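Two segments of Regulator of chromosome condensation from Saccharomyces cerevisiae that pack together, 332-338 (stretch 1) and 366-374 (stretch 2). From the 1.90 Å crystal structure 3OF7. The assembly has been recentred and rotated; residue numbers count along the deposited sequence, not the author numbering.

Stretch 1 332-338: GDLYSCG
Stretch 2 (366-374) AVPLPTKLN

Two extended segments of one chain pair antiparallel, burying 600 Å² in total, and the contact is best built outward from Lys-372, Tyr-335 and Leu-373. Strand 334-337 runs against strand 370-372 with 139° between their N-to-C directions and 4.0 Å between axes at closest approach. Place Tyr-335 opposite Lys-372 as a non-hydrogen-bonded pair, CA to CA 4.2 Å, and Ser-336 opposite Thr-371 as a hydrogen-bonded pair, CA to CA 5.2 Å.

Lys-372 (phi/psi -67/132) has the largest covered area, although it is exposed. It shares a sheet face with Tyr-335 (-108/127; chi1 m at -64°, chi2 -98°): Tyr-335 CE1 is 3.6 Å from Lys-372 CB. The lysine contacts are made through its aliphatic part, CB against Tyr-335 and CD against Asp-333, with chi1 and chi2 t, chi3 at 91° between wells and chi4 t. Lys-372 CD packs 3.9 Å from Asp-333 CG, while Lys-372 NZ stays 4.0 Å from Asp-333 OD2, opposite charges near each other but beyond a salt bridge. Asp-333 takes chi1 m. Nearer the backbone, Tyr-335 CB meets Pro-370 CB at 4.0 Å; the proline ring is C-gamma exo.

Leu-373 (-80/138; chi1 m, chi2 t) points its CB toward stretch 1. Leu-373 CD1 lies 4.0 Å from Leu-334 CD2 (Leu-334 at -117/125; chi1 t, chi2 p), and Leu-373 CD2 lies 3.7 Å from Ser-336 OG. Its backbone is held as well: Leu-373 N donates to Leu-334 O at 2.8 Å, and a water bridges the next polar pair, donating to Leu-373 O and accepting from Leu-334 N, both at 2.8 Å.

The ladder continues with Ser-336 N to Thr-371 O at 2.9 Å and Thr-371 N to Ser-336 O at 2.8 Å, the latter more bent at 142°. Between these bonds, CA-H...O contacts fill in, such as Tyr-335 CA to Thr-371 O at 3.3 Å.

Beyond Ser-336 the register shifts by two, a beta bulge, and the second stretch turns a corner at Leu-369. Thr-371 OG1 donates to Leu-369 O at 2.7 Å, a side-chain bond spanning the residue between them. Past the bulge Gly-338 pairs with Val-367 (chi1 t): Gly-338 N to Val-367 O is 2.7 Å, and Val-367 N to Gly-338 O is 2.8 Å. Gly-338 sits at 114/-147, where a CB would jam against the preceding carbonyl, so this backbone by itself calls for glycine.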

# COMPACT_ATOMS: atom_id res chain seq x y z
N GLY A 332 13.01 -13.99 1.47
CA GLY A 332 11.72 -14.29 0.86
C GLY A 332 10.68 -14.96 1.75
O GLY A 332 9.67 -15.45 1.25
N ASP A 333 10.92 -14.97 3.06
CA ASP A 333 9.95 -15.53 4.00
C ASP A 333 8.97 -14.45 4.40
O ASP A 333 9.34 -13.28 4.52
CB ASP A 333 10.64 -16.07 5.25
CG ASP A 333 11.51 -17.28 4.98
OD1 ASP A 333 11.19 -18.10 4.09
OD2 ASP A 333 12.53 -17.42 5.69
N LEU A 334 7.72 -14.84 4.62
CA LEU A 334 6.67 -13.89 4.95
C LEU A 334 6.12 -14.16 6.35
O LEU A 334 5.69 -15.28 6.66
CB LEU A 334 5.56 -13.95 3.91
CG LEU A 334 4.52 -12.83 3.87
CD1 LEU A 334 5.17 -11.49 3.52
CD2 LEU A 334 3.44 -13.18 2.86
N TYR A 335 6.15 -13.13 7.18
CA TYR A 335 5.61 -13.19 8.54
C TYR A 335 4.34 -12.37 8.59
O TYR A 335 4.34 -11.20 8.20
CB TYR A 335 6.62 -12.62 9.53
CG TYR A 335 7.90 -13.41 9.61
CD1 TYR A 335 8.10 -14.36 10.62
CD2 TYR A 335 8.92 -13.21 8.67
CE1 TYR A 335 9.28 -15.09 10.69
CE2 TYR A 335 10.11 -13.94 8.74
CZ TYR A 335 10.28 -14.88 9.75
OH TYR A 335 11.45 -15.59 9.81
N SER A 336 3.25 -12.97 9.07
CA SER A 336 2.00 -12.24 9.19
C SER A 336 1.55 -12.13 10.64
O SER A 336 1.90 -12.96 11.49
CB SER A 336 0.91 -12.89 8.35
OG SER A 336 0.52 -14.13 8.90
N CYS A 337 0.77 -11.09 10.92
CA CYS A 337 0.10 -10.94 12.21
C CYS A 337 -1.16 -10.09 12.07
O CYS A 337 -1.29 -9.31 11.12
CB CYS A 337 1.03 -10.33 13.26
SG CYS A 337 1.76 -8.76 12.82
N GLY A 338 -2.06 -10.25 13.03
CA GLY A 338 -3.34 -9.54 13.02
C GLY A 338 -4.53 -10.45 12.85
O GLY A 338 -4.54 -11.62 13.28
N ALA A 366 -7.45 -13.70 15.97
CA ALA A 366 -6.19 -12.99 15.68
C ALA A 366 -4.92 -13.80 15.98
O ALA A 366 -4.91 -14.66 16.86
CB ALA A 366 -6.15 -11.64 16.42
N VAL A 367 -3.86 -13.48 15.25
CA VAL A 367 -2.52 -14.02 15.50
C VAL A 367 -1.63 -12.82 15.78
O VAL A 367 -1.21 -12.12 14.85
CB VAL A 367 -2.00 -14.85 14.28
CG1 VAL A 367 -0.58 -15.39 14.55
CG2 VAL A 367 -2.95 -16.00 13.96
N PRO A 368 -1.37 -12.52 17.07
CA PRO A 368 -0.82 -11.22 17.42
C PRO A 368 0.70 -11.09 17.39
O PRO A 368 1.22 -10.01 17.67
CB PRO A 368 -1.32 -11.02 18.85
CG PRO A 368 -1.36 -12.40 19.40
CD PRO A 368 -1.74 -13.30 18.26
N LEU A 369 1.41 -12.17 17.09
CA LEU A 369 2.86 -12.10 16.90
C LEU A 369 3.17 -12.48 15.46
O LEU A 369 2.50 -13.34 14.90
CB LEU A 369 3.60 -13.07 17.83
CG LEU A 369 3.45 -12.96 19.34
CD1 LEU A 369 4.22 -14.12 19.99
CD2 LEU A 369 3.91 -11.60 19.88
N PRO A 370 4.20 -11.84 14.85
CA PRO A 370 4.59 -12.17 13.48
C PRO A 370 4.87 -13.66 13.38
O PRO A 370 5.64 -14.20 14.18
CB PRO A 370 5.89 -11.37 13.29
CG PRO A 370 5.79 -10.26 14.23
CD PRO A 370 5.02 -10.75 15.42
N THR A 371 4.22 -14.32 12.42
CA THR A 371 4.27 -15.77 12.30
C THR A 371 4.63 -16.13 10.87
O THR A 371 3.97 -15.69 9.92
CB THR A 371 2.92 -16.41 12.72
OG1 THR A 371 2.56 -15.94 14.03
CG2 THR A 371 2.99 -17.94 12.73
N LYS A 372 5.68 -16.93 10.71
CA LYS A 372 6.16 -17.30 9.37
C LYS A 372 5.15 -18.19 8.66
O LYS A 372 4.64 -19.15 9.24
CB LYS A 372 7.53 -17.99 9.45
CG LYS A 372 8.10 -18.39 8.08
CD LYS A 372 9.61 -18.64 8.11
CE LYS A 372 9.96 -20.10 8.40
NZ LYS A 372 11.44 -20.35 8.24
N LEU A 373 4.86 -17.86 7.40
CA LEU A 373 3.98 -18.68 6.58
C LEU A 373 4.75 -19.87 6.02
O LEU A 373 5.89 -19.73 5.57
CB LEU A 373 3.35 -17.87 5.44
CG LEU A 373 2.42 -16.71 5.77
CD1 LEU A 373 1.63 -16.29 4.52
CD2 LEU A 373 1.46 -17.08 6.88
N ASN A 374 4.11 -21.03 6.04
CA ASN A 374 4.71 -22.26 5.55
C ASN A 374 3.99 -22.77 4.32
O ASN A 374 2.87 -22.34 4.04
CB ASN A 374 4.73 -23.32 6.66
CG ASN A 374 5.67 -22.95 7.79
OD1 ASN A 374 5.28 -22.96 8.96
ND2 ASN A 374 6.91 -22.62 7.45
O HOH W 1 7.09 -17.53 4.29